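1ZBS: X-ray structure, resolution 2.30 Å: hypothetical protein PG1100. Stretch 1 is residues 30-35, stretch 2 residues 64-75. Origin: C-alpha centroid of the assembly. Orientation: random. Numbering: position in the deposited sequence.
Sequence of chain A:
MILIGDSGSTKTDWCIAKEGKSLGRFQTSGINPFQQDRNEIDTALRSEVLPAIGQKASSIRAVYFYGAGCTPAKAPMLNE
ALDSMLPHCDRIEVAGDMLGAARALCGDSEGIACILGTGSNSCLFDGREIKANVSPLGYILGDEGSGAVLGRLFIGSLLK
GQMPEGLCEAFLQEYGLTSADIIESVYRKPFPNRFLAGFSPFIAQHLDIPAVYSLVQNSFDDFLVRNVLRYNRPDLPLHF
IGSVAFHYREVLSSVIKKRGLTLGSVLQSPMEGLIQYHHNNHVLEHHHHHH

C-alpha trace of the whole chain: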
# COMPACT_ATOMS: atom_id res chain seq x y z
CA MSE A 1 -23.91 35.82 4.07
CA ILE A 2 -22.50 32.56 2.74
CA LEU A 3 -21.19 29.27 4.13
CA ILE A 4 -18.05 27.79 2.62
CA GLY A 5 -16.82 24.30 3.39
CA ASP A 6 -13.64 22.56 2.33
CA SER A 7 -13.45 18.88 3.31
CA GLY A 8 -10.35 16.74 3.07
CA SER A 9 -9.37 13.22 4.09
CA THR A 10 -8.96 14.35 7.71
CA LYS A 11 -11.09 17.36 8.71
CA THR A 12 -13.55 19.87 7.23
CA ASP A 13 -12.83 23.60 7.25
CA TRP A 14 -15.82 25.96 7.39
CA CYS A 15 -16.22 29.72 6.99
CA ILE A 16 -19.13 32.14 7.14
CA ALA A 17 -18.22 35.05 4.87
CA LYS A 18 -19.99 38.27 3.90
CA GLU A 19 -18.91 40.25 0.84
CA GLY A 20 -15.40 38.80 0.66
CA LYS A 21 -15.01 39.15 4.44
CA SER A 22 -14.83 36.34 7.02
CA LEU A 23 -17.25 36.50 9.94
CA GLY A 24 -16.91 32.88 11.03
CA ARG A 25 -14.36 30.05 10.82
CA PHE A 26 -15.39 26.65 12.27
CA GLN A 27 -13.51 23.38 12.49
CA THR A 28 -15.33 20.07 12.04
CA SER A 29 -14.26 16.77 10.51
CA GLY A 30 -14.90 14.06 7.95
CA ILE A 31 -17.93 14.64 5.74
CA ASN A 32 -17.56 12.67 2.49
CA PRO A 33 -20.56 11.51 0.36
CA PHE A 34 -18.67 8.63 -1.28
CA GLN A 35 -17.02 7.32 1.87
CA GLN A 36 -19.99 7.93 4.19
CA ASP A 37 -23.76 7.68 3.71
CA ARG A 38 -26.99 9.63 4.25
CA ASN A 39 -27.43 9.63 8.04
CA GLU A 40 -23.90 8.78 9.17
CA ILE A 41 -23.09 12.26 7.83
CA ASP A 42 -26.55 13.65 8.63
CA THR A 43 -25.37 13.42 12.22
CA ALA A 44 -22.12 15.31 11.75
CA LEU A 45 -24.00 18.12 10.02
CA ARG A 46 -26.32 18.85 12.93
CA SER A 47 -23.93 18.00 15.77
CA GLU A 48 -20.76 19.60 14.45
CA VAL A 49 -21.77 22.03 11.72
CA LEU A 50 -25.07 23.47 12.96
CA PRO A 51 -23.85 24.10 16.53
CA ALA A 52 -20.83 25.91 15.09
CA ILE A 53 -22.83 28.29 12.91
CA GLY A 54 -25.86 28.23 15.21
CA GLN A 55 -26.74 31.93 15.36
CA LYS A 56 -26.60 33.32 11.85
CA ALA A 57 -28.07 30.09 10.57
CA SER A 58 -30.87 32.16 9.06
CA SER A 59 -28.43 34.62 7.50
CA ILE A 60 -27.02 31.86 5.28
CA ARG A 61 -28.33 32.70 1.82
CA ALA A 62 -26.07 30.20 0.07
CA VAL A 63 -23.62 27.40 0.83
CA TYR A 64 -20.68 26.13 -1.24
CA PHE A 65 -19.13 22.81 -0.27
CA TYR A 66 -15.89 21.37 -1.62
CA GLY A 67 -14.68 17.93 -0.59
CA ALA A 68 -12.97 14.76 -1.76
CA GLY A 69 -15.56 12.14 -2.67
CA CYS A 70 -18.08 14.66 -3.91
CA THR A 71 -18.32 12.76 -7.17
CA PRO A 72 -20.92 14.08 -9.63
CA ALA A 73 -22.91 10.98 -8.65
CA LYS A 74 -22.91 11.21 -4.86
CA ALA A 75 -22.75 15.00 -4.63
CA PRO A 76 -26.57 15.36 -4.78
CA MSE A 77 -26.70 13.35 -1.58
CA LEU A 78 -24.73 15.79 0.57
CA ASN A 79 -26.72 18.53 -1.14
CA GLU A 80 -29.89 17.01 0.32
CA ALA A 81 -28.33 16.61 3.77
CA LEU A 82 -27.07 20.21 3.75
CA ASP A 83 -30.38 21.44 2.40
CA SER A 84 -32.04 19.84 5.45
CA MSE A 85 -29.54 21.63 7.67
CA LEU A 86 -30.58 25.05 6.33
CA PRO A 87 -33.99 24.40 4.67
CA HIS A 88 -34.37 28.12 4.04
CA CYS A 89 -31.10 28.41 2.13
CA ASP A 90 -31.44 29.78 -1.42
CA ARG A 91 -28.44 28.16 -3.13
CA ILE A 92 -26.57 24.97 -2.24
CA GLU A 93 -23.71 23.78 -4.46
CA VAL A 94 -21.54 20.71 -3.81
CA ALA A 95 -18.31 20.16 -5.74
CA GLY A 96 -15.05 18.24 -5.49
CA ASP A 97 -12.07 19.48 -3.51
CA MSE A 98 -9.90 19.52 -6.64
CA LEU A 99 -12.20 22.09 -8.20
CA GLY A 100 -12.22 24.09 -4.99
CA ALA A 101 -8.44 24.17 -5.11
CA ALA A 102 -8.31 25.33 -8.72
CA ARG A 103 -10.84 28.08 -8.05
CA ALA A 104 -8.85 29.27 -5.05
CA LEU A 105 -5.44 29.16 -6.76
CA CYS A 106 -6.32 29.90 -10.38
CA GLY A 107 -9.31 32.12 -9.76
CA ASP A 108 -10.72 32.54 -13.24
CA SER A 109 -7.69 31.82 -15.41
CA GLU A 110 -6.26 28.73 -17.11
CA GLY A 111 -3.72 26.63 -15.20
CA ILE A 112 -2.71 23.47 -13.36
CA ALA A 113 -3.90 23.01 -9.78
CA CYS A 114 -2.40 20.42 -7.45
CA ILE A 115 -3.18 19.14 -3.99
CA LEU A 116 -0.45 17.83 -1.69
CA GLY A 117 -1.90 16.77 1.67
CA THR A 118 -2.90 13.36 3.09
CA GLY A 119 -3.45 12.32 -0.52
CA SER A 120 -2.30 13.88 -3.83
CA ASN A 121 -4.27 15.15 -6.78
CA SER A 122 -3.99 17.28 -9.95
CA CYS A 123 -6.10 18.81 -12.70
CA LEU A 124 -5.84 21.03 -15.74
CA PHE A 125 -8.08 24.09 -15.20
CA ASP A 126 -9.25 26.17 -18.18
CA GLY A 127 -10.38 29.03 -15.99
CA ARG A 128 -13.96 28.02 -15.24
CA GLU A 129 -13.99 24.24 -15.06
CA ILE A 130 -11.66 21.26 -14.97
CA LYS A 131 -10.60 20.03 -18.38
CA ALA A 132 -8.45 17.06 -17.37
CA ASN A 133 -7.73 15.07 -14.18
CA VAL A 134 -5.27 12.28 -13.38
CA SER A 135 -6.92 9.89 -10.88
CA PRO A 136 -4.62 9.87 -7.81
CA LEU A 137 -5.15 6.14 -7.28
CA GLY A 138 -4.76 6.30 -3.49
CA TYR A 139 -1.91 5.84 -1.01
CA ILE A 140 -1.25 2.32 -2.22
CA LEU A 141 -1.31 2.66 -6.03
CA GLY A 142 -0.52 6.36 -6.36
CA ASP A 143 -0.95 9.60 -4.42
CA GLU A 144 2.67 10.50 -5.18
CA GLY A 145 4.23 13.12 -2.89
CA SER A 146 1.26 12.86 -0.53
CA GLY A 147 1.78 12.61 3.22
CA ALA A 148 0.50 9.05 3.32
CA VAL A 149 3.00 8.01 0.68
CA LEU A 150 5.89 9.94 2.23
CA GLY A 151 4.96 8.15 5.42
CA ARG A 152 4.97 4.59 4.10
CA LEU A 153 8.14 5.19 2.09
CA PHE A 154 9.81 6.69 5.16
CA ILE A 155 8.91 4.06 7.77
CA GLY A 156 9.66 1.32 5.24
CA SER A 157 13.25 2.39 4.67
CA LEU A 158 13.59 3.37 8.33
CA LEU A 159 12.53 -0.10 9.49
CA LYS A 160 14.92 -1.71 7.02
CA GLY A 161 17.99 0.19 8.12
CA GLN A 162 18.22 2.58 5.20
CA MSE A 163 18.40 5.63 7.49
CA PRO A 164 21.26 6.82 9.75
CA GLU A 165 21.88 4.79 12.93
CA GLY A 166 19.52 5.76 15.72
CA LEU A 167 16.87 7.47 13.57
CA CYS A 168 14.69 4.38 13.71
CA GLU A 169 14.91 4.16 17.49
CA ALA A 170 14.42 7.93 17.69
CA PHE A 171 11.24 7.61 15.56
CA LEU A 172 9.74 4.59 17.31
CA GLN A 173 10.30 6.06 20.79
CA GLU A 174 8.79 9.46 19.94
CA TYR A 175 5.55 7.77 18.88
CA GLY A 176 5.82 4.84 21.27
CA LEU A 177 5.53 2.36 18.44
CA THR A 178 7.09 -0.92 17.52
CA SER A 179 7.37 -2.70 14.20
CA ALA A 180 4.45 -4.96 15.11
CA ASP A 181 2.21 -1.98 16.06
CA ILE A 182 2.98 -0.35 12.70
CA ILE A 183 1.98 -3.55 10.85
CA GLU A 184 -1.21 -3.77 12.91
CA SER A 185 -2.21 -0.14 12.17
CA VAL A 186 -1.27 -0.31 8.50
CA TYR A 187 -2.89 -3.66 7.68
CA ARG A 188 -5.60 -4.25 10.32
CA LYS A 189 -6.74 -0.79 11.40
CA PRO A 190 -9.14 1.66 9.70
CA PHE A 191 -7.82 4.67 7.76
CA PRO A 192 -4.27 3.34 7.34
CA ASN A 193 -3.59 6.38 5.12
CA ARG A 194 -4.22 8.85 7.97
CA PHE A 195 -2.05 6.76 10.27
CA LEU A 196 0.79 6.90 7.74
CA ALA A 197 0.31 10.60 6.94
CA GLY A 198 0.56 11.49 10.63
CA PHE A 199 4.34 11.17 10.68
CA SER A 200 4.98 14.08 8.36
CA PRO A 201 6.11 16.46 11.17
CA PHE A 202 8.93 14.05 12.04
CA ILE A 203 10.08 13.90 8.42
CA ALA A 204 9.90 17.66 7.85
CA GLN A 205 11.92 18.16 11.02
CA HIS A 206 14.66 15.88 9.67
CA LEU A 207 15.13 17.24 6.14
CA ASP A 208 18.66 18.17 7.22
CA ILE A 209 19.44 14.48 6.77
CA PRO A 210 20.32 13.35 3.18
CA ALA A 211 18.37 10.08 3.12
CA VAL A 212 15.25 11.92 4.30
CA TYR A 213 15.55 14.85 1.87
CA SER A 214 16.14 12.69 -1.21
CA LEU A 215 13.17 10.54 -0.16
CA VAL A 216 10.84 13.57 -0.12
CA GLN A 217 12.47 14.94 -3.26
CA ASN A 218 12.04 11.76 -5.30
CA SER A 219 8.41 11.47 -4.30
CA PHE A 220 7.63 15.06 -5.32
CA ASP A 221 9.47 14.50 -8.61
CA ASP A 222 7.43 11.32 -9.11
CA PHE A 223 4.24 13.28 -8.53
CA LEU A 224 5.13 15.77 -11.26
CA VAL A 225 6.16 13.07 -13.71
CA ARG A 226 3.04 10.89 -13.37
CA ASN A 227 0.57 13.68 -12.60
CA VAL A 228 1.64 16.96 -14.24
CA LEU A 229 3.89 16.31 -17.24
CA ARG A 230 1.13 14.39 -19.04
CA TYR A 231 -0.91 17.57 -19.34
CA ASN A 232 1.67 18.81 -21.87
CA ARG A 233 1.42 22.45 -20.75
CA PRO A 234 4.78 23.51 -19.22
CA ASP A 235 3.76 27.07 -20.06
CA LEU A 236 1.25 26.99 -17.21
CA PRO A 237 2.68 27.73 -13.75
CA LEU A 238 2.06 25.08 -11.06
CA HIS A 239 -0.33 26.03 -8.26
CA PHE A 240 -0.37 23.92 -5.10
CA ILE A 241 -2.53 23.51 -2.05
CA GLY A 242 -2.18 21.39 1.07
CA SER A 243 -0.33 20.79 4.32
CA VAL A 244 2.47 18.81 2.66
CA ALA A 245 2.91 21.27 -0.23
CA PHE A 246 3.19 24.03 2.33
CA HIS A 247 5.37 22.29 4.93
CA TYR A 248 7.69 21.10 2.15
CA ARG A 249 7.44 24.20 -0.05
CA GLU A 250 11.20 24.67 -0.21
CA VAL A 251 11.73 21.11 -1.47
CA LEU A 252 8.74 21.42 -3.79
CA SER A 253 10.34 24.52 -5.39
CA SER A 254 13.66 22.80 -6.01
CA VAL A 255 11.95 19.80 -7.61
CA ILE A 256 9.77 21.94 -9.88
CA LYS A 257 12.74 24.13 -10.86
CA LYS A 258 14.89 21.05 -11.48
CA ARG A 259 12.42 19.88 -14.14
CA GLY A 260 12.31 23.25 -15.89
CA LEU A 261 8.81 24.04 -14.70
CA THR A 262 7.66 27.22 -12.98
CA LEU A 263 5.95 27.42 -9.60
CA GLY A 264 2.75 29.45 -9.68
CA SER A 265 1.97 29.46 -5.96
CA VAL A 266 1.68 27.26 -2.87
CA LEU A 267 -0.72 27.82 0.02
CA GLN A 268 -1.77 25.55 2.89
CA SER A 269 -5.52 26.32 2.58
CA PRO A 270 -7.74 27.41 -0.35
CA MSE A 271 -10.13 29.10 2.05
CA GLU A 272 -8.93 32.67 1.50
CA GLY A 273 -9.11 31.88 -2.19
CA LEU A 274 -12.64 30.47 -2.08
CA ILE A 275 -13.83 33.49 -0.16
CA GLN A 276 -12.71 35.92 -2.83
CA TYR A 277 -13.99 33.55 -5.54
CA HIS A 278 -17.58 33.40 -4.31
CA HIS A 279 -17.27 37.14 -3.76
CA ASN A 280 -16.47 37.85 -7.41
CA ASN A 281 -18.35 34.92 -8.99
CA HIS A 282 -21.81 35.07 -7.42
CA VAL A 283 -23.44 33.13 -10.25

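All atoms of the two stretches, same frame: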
# COMPACT_ATOMS: atom_id res chain seq x y z
N GLY A 30 -14.31 14.99 8.90
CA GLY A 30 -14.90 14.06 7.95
C GLY A 30 -15.75 14.66 6.85
O GLY A 30 -15.30 15.52 6.10
N ILE A 31 -16.98 14.17 6.75
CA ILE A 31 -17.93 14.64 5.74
C ILE A 31 -17.47 14.30 4.32
O ILE A 31 -16.74 15.06 3.69
CB ILE A 31 -18.16 16.17 5.87
CG1 ILE A 31 -18.56 16.52 7.31
CG2 ILE A 31 -19.26 16.60 4.91
CD1 ILE A 31 -18.81 18.00 7.55
N ASN A 32 -17.90 13.14 3.83
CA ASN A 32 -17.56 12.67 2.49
C ASN A 32 -18.70 11.77 2.00
O ASN A 32 -18.91 10.67 2.52
CB ASN A 32 -16.25 11.89 2.52
CG ASN A 32 -15.86 11.34 1.16
OD1 ASN A 32 -16.60 11.47 0.19
ND2 ASN A 32 -14.69 10.71 1.09
N PRO A 33 -19.43 12.23 0.97
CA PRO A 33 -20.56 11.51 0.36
C PRO A 33 -20.28 10.14 -0.25
O PRO A 33 -21.18 9.31 -0.36
CB PRO A 33 -21.08 12.51 -0.67
CG PRO A 33 -19.82 13.20 -1.10
CD PRO A 33 -19.14 13.46 0.23
N PHE A 34 -19.03 9.90 -0.67
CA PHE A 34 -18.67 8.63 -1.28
C PHE A 34 -18.18 7.63 -0.24
O PHE A 34 -18.37 6.42 -0.39
CB PHE A 34 -17.56 8.82 -2.32
CG PHE A 34 -17.30 7.59 -3.15
CD1 PHE A 34 -16.00 7.22 -3.48
CD2 PHE A 34 -18.35 6.82 -3.63
CE1 PHE A 34 -15.75 6.10 -4.27
CE2 PHE A 34 -18.12 5.70 -4.42
CZ PHE A 34 -16.81 5.33 -4.74
N GLN A 35 -17.56 8.15 0.81
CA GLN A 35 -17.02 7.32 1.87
C GLN A 35 -18.07 7.05 2.94
O GLN A 35 -18.11 5.96 3.53
CB GLN A 35 -15.80 8.01 2.48
CG GLN A 35 -14.74 7.08 3.02
CD GLN A 35 -13.34 7.67 2.88
OE1 GLN A 35 -12.85 7.88 1.77
NE2 GLN A 35 -12.71 7.94 4.01
N TYR A 64 -21.55 26.73 -0.24
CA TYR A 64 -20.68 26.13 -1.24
C TYR A 64 -19.74 25.15 -0.54
O TYR A 64 -18.90 25.53 0.28
CB TYR A 64 -19.85 27.21 -1.96
CG TYR A 64 -20.67 28.33 -2.56
CD1 TYR A 64 -20.88 29.52 -1.87
CD2 TYR A 64 -21.22 28.20 -3.84
CE1 TYR A 64 -21.62 30.57 -2.43
CE2 TYR A 64 -21.97 29.23 -4.41
CZ TYR A 64 -22.16 30.42 -3.70
OH TYR A 64 -22.87 31.45 -4.28
N PHE A 65 -19.91 23.87 -0.87
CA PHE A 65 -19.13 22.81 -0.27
C PHE A 65 -18.16 22.18 -1.26
O PHE A 65 -18.53 21.88 -2.40
CB PHE A 65 -20.06 21.74 0.31
CG PHE A 65 -19.36 20.70 1.11
CD1 PHE A 65 -18.83 19.57 0.49
CD2 PHE A 65 -19.20 20.86 2.48
CE1 PHE A 65 -18.14 18.61 1.24
CE2 PHE A 65 -18.52 19.91 3.24
CZ PHE A 65 -17.99 18.78 2.62
N TYR A 66 -16.93 21.98 -0.81
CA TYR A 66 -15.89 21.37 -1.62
C TYR A 66 -15.27 20.26 -0.79
O TYR A 66 -14.81 20.49 0.33
CB TYR A 66 -14.83 22.41 -1.97
CG TYR A 66 -15.33 23.52 -2.85
CD1 TYR A 66 -15.57 23.30 -4.21
CD2 TYR A 66 -15.56 24.80 -2.34
CE1 TYR A 66 -16.03 24.32 -5.03
CE2 TYR A 66 -16.02 25.84 -3.16
CZ TYR A 66 -16.25 25.58 -4.51
OH TYR A 66 -16.69 26.59 -5.34
N GLY A 67 -15.26 19.05 -1.33
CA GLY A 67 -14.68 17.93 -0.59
C GLY A 67 -14.37 16.72 -1.44
O GLY A 67 -15.02 16.48 -2.45
N ALA A 68 -13.36 15.96 -1.03
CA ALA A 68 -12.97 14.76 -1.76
C ALA A 68 -14.07 13.72 -1.60
O ALA A 68 -14.51 13.44 -0.48
CB ALA A 68 -11.65 14.23 -1.22
N GLY A 69 -14.51 13.14 -2.71
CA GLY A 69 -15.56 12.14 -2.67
C GLY A 69 -16.87 12.71 -3.18
O GLY A 69 -17.85 11.99 -3.37
N CYS A 70 -16.88 14.01 -3.41
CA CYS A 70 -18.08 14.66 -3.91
C CYS A 70 -18.23 14.43 -5.40
O CYS A 70 -18.38 15.36 -6.19
CB CYS A 70 -18.05 16.15 -3.58
SG CYS A 70 -18.31 16.45 -1.81
N THR A 71 -18.17 13.16 -5.78
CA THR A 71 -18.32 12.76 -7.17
C THR A 71 -19.63 13.31 -7.71
O THR A 71 -20.58 13.53 -6.96
CB THR A 71 -18.32 11.23 -7.28
OG1 THR A 71 -18.99 10.84 -8.49
CG2 THR A 71 -19.02 10.61 -6.09
N PRO A 72 -19.70 13.55 -9.03
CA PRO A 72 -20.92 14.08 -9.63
C PRO A 72 -22.10 13.11 -9.51
O PRO A 72 -23.19 13.38 -10.02
CB PRO A 72 -20.51 14.32 -11.09
CG PRO A 72 -19.46 13.27 -11.31
CD PRO A 72 -18.65 13.35 -10.04
N ALA A 73 -21.88 11.99 -8.84
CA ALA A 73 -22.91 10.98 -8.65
C ALA A 73 -23.42 10.97 -7.22
O ALA A 73 -24.61 10.77 -6.97
CB ALA A 73 -22.37 9.60 -9.01
N LYS A 74 -22.52 11.19 -6.26
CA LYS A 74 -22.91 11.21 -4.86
C LYS A 74 -22.97 12.61 -4.26
O LYS A 74 -23.27 12.77 -3.08
CB LYS A 74 -21.98 10.32 -4.04
CG LYS A 74 -22.37 8.85 -4.08
CD LYS A 74 -21.68 8.06 -2.98
CE LYS A 74 -22.22 6.63 -2.89
NZ LYS A 74 -23.67 6.57 -2.56
N ALA A 75 -22.70 13.62 -5.08
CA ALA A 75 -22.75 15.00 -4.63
C ALA A 75 -24.18 15.39 -4.24
O ALA A 75 -24.40 16.00 -3.20
CB ALA A 75 -22.24 15.93 -5.74

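No hydrogen bond joins these two stretches; they are held by packing, and Pro 33, Lys 74 and Phe 34 cover the most surface. Pro 33 has the largest share. Its CA-to-CB bond points toward the other stretch, and its ring rests on the turn that follows the strand: Pro 33 CG lies 3.2 Å from Gly 69 O, 3.6 Å from Cys 70 CA and 3.7 Å from Cys 70 SG. A compact, rigid ring suits such a buried place, since it fills space beside backbone and sulfur while bringing no side-chain polar group that would need a partner.

Lys 74 covers its share with the methylene part of its chain. Lys 74 CD comes 2.9 Å from Pro 33 O, a close approach, and 3.5 Å from Phe 34 CA. Lys 74 CD also meets the Phe 34 ring at its edge, near the ring plane, 3.6 Å from Phe 34 CD2. A long aliphatic chain can thus pack along its neighbours while NZ extends beyond them. Though Phe 34 is exposed, its flat apolar ring offers an edge against which the Lys 74 methylenes can pack. Phe 34 CB also lies 3.4 Å from Gly 69 O, so this carbonyl is approached by both Pro 33 and Phe 34.

The type II turn from Gly 67 to Cys 70, closed by Cys 70 N to Gly 67 O at 3.2 Å, explains the glycine at 69. With Gly 69 at a phi of 107°, a CB would be jammed against the preceding carbonyl oxygen, and a CB on Gly 69 would also fall 1.7 Å from Asn 32 OD1. Asn 32 OD1 accepts a hydrogen bond from Phe 34 N at 3.0 Å, which ties the Asn 32 side chain to its own stretch; Asn 32 OD1 also lies 2.9 Å from Ala 68 O, but two acceptors make no bond.

Apart from these, Ile 31 CG2 packs 3.4 Å from Phe 65 CZ, an apolar pair well suited to burial.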